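Local coordinates for Lmo0131 protein (Listeria monocytogenes, PDB 4Q6J) that is of unknown function but, as an EAL-domain protein with a TIM-barrel fold, probably hydrolyses the cyclic dinucleotide c-di-GMP, at residues K151-F157 against I172-D178. Coordinates in Å, arbitrary orientation, origin at the centre of the assembly. Numbering follows the deposited sequence.
Sequences KVSMDDF and IDIVKTD. With EDO (1,2-ethanediol), chain Q.
Neighbouring parallel TIM-barrel strands, joined by a beta-alpha-beta crossover through helix 163-169, are illustrated by 151-154 and 174-177, whose axes approach to 4.9 Å at -29°. Register pairs Ser153 with Ile174 (CA-CA 4.4 Å) and Met154 with Val175 (5.5 Å). Backbone hydrogen bonds run Met154 N to Ile174 O (3.1 Å), Lys176 N to Met154 O (3.0 Å) and, past left-handed Asp156 (56/36), Phe157 N to Lys176 O (3.0 Å). At the N-terminal end Val152 O accepts hydrogen bonds from Asp173 N (2.7 Å) and Ile174 N (3.1 Å); Asp173 OD2 (chi1 m) accepts one from Val152 N (2.8 Å). Apolar contacts on the helix-covered face join Met154 CG to Ile172 CG2 (4.1 Å) and Phe157 CB to Val175 CG1 (3.6 Å). Ser153 OG hydrogen-bonds Glu123 and Lys176 NZ forms a salt bridge with Glu212. A water links Phe157 O, Asp178 N and Asp178 OD2. Asp156 OD1 and Asp178 OD2 lie 4.1 Å apart, so negative charge gathers at the C-terminal strand ends, where TIM barrels carry their active sites.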
ATOM      1  N   LYS B 151       2.224  25.316  15.443  1.00 11.06           N
ATOM      2  CA  LYS B 151       0.978  24.697  14.963  1.00 17.39           C
ATOM      3  C   LYS B 151       1.221  23.405  14.158  1.00 11.94           C
ATOM      4  O   LYS B 151       2.330  23.160  13.668  1.00 11.73           O
ATOM      5  CB  LYS B 151       0.182  25.702  14.143  1.00 12.31           C
ATOM      6  CG  LYS B 151      -0.091  26.942  14.886  1.00 12.53           C
ATOM      7  CD  LYS B 151      -1.237  26.739  15.834  1.00 19.51           C
ATOM      8  CE  LYS B 151      -1.610  28.040  16.557  1.00 29.15           C
ATOM      9  NZ  LYS B 151      -2.832  27.886  17.433  1.00 37.95           N
ATOM     10  N   VAL B 152       0.177  22.591  14.050  1.00 10.95           N
ATOM     11  CA  VAL B 152       0.244  21.295  13.372  1.00 14.07           C
ATOM     12  C   VAL B 152      -0.924  21.102  12.393  1.00 14.36           C
ATOM     13  O   VAL B 152      -2.087  21.235  12.757  1.00 11.47           O
ATOM     14  CB  VAL B 152       0.232  20.142  14.395  1.00 12.56           C
ATOM     15  CG1 VAL B 152       0.104  18.787  13.685  1.00 12.99           C
ATOM     16  CG2 VAL B 152       1.489  20.187  15.246  1.00 11.53           C
ATOM     17  N   SER B 153      -0.605  20.832  11.134  1.00 10.96           N
ATOM     18  CA  SER B 153      -1.639  20.549  10.160  1.00 11.49           C
ATOM     19  C   SER B 153      -1.417  19.181   9.539  1.00  9.55           C
ATOM     20  O   SER B 153      -0.412  18.552   9.777  1.00 12.24           O
ATOM     21  CB  SER B 153      -1.664  21.616   9.072  1.00 16.83           C
ATOM     22  OG  SER B 153      -0.449  21.652   8.394  1.00 12.98           O
HETATM   23  N   MSE B 154      -2.365  18.723   8.730  1.00 11.76           N
HETATM   24  CA  MSE B 154      -2.217  17.448   8.028  1.00 12.24           C
HETATM   25  C   MSE B 154      -2.714  17.644   6.616  1.00 10.03           C
HETATM   26  O   MSE B 154      -3.705  18.327   6.386  1.00 11.85           O
HETATM   27  CB  MSE B 154      -2.991  16.321   8.743  1.00 13.97           C
HETATM   28  CG  MSE B 154      -4.478  16.528   8.802  1.00 15.87           C
HETATM   29 SE   MSE B 154      -5.504  15.117   9.719  0.73 23.81          SE
HETATM   30  CE  MSE B 154      -5.256  13.696   8.348  1.00 16.93           C
ATOM     31  N   ASP B 155      -2.019  17.046   5.665  1.00 13.09           N
ATOM     32  CA  ASP B 155      -2.380  17.208   4.256  1.00 14.87           C
ATOM     33  C   ASP B 155      -3.384  16.151   3.786  1.00 17.46           C
ATOM     34  O   ASP B 155      -3.715  15.230   4.535  1.00 17.29           O
ATOM     35  CB  ASP B 155      -1.128  17.152   3.390  1.00 11.98           C
ATOM     36  CG  ASP B 155      -0.695  15.741   3.095  1.00 17.38           C
ATOM     37  OD1 ASP B 155      -1.060  14.832   3.877  1.00 25.26           O
ATOM     38  OD2 ASP B 155       0.017  15.532   2.078  1.00 21.86           O
ATOM     39  N   ASP B 156      -3.839  16.290   2.540  1.00 20.12           N
ATOM     40  CA  ASP B 156      -4.523  15.206   1.813  1.00 17.84           C
ATOM     41  C   ASP B 156      -5.732  14.668   2.558  1.00 15.59           C
ATOM     42  O   ASP B 156      -5.979  13.478   2.515  1.00 15.38           O
ATOM     43  CB  ASP B 156      -3.559  14.016   1.585  1.00 24.96           C
ATOM     44  CG  ASP B 156      -2.632  14.187   0.366  1.00 32.69           C
ATOM     45  OD1 ASP B 156      -2.497  15.301  -0.177  1.00 40.60           O
ATOM     46  OD2 ASP B 156      -2.025  13.173  -0.049  1.00 33.36           O
ATOM     47  N   PHE B 157      -6.483  15.528   3.251  1.00 12.34           N
ATOM     48  CA  PHE B 157      -7.474  14.964   4.134  1.00 15.03           C
ATOM     49  C   PHE B 157      -8.477  14.143   3.347  1.00 16.52           C
ATOM     50  O   PHE B 157      -9.188  14.608   2.492  1.00 16.90           O
ATOM     51  CB  PHE B 157      -8.211  16.002   5.003  1.00 14.43           C
ATOM     52  CG  PHE B 157      -9.143  15.364   6.002  1.00 13.99           C
ATOM     53  CD1 PHE B 157     -10.428  15.036   5.640  1.00 24.31           C
ATOM     54  CD2 PHE B 157      -8.700  14.996   7.249  1.00 15.00           C
ATOM     55  CE1 PHE B 157     -11.274  14.423   6.525  1.00 18.23           C
ATOM     56  CE2 PHE B 157      -9.547  14.365   8.137  1.00 18.11           C
ATOM     57  CZ  PHE B 157     -10.834  14.084   7.776  1.00 20.27           C
ATOM     58  N   ILE B 172      -3.988  17.902  15.986  1.00 13.45           N
ATOM     59  CA  ILE B 172      -4.111  18.676  14.764  1.00 10.37           C
ATOM     60  C   ILE B 172      -4.821  20.025  14.976  1.00 12.70           C
ATOM     61  O   ILE B 172      -5.858  20.094  15.632  1.00 13.15           O
ATOM     62  CB  ILE B 172      -4.873  17.853  13.694  1.00 14.00           C
ATOM     63  CG1 ILE B 172      -4.271  16.458  13.532  1.00 12.38           C
ATOM     64  CG2 ILE B 172      -4.878  18.571  12.384  1.00 18.48           C
ATOM     65  CD1 ILE B 172      -2.815  16.481  13.269  1.00 15.07           C
ATOM     66  N   ASP B 173      -4.233  21.095  14.428  1.00 14.60           N
ATOM     67  CA  ASP B 173      -4.815  22.442  14.428  1.00 12.79           C
ATOM     68  C   ASP B 173      -5.500  22.771  13.091  1.00 12.86           C
ATOM     69  O   ASP B 173      -6.513  23.457  13.055  1.00 14.06           O
ATOM     70  CB  ASP B 173      -3.739  23.517  14.645  1.00 12.61           C
ATOM     71  CG  ASP B 173      -3.030  23.396  15.972  1.00 14.55           C
ATOM     72  OD1 ASP B 173      -3.709  23.484  17.013  1.00 17.16           O
ATOM     73  OD2 ASP B 173      -1.801  23.235  15.974  1.00 16.02           O
ATOM     74  N   ILE B 174      -4.919  22.318  11.989  1.00 12.69           N
ATOM     75  CA  ILE B 174      -5.403  22.690  10.663  1.00 12.87           C
ATOM     76  C   ILE B 174      -5.527  21.456   9.765  1.00 11.74           C
ATOM     77  O   ILE B 174      -4.614  20.640   9.659  1.00 10.53           O
ATOM     78  CB  ILE B 174      -4.473  23.734   9.991  1.00 16.20           C
ATOM     79  CG1 ILE B 174      -4.502  25.066  10.741  1.00 16.86           C
ATOM     80  CG2 ILE B 174      -4.825  23.937   8.534  1.00 12.38           C
ATOM     81  CD1 ILE B 174      -3.128  25.542  11.093  1.00 27.32           C
ATOM     82  N   VAL B 175      -6.694  21.321   9.154  1.00 12.39           N
ATOM     83  CA  VAL B 175      -6.939  20.286   8.166  1.00 11.44           C
ATOM     84  C   VAL B 175      -6.829  20.888   6.781  1.00 11.42           C
ATOM     85  O   VAL B 175      -7.502  21.868   6.480  1.00 10.05           O
ATOM     86  CB  VAL B 175      -8.343  19.687   8.337  1.00 12.11           C
ATOM     87  CG1 VAL B 175      -8.778  18.943   7.074  1.00 14.52           C
ATOM     88  CG2 VAL B 175      -8.386  18.797   9.587  1.00 14.34           C
ATOM     89  N   LYS B 176      -5.977  20.299   5.954  1.00 10.51           N
ATOM     90  CA  LYS B 176      -5.803  20.726   4.583  1.00 10.16           C
ATOM     91  C   LYS B 176      -6.423  19.691   3.650  1.00 12.91           C
ATOM     92  O   LYS B 176      -6.328  18.475   3.871  1.00 15.16           O
ATOM     93  CB  LYS B 176      -4.319  20.957   4.286  1.00 14.26           C
ATOM     94  CG  LYS B 176      -3.684  21.816   5.366  1.00 12.02           C
ATOM     95  CD  LYS B 176      -2.380  22.460   4.951  1.00 19.01           C
ATOM     96  CE  LYS B 176      -2.567  23.510   3.865  1.00 14.48           C
ATOM     97  NZ  LYS B 176      -1.305  23.693   3.106  1.00 14.14           N
ATOM     98  N   THR B 177      -7.093  20.181   2.620  1.00 11.12           N
ATOM     99  CA  THR B 177      -7.729  19.315   1.640  1.00 12.66           C
ATOM    100  C   THR B 177      -7.110  19.539   0.285  1.00 13.04           C
ATOM    101  O   THR B 177      -6.687  20.638  -0.031  1.00 14.06           O
ATOM    102  CB  THR B 177      -9.210  19.615   1.572  1.00 18.73           C
ATOM    103  OG1 THR B 177      -9.385  20.995   1.229  1.00 14.98           O
ATOM    104  CG2 THR B 177      -9.848  19.338   2.927  1.00 13.15           C
ATOM    105  N   ASP B 178      -7.030  18.499  -0.522  1.00 16.07           N
ATOM    106  CA  ASP B 178      -6.337  18.677  -1.778  1.00 19.28           C
ATOM    107  C   ASP B 178      -7.319  19.022  -2.884  1.00 15.72           C
ATOM    108  O   ASP B 178      -8.527  19.150  -2.652  1.00 18.63           O
ATOM    109  CB  ASP B 178      -5.394  17.507  -2.096  1.00 37.76           C
ATOM    110  CG  ASP B 178      -6.108  16.261  -2.504  1.00 39.87           C
ATOM    111  OD1 ASP B 178      -6.420  16.130  -3.702  1.00 53.48           O
ATOM    112  OD2 ASP B 178      -6.311  15.397  -1.634  1.00 37.22           O
TER
HETATM  113  C1  EDO Q 306       3.330  14.051  -0.670  1.00 35.58           C
HETATM  114  O1  EDO Q 306       2.953  15.366  -0.237  1.00 42.83           O
HETATM  115  C2  EDO Q 306       2.099  13.173  -0.837  1.00 36.64           C
HETATM  116  O2  EDO Q 306       1.517  12.932   0.439  1.00 36.03           O
HETATM  117  O   HOH W   1      -3.407  25.055  19.353  1.00 34.20           O
HETATM  118  O   HOH W   2      -8.396  15.986   0.199  1.00 17.12           O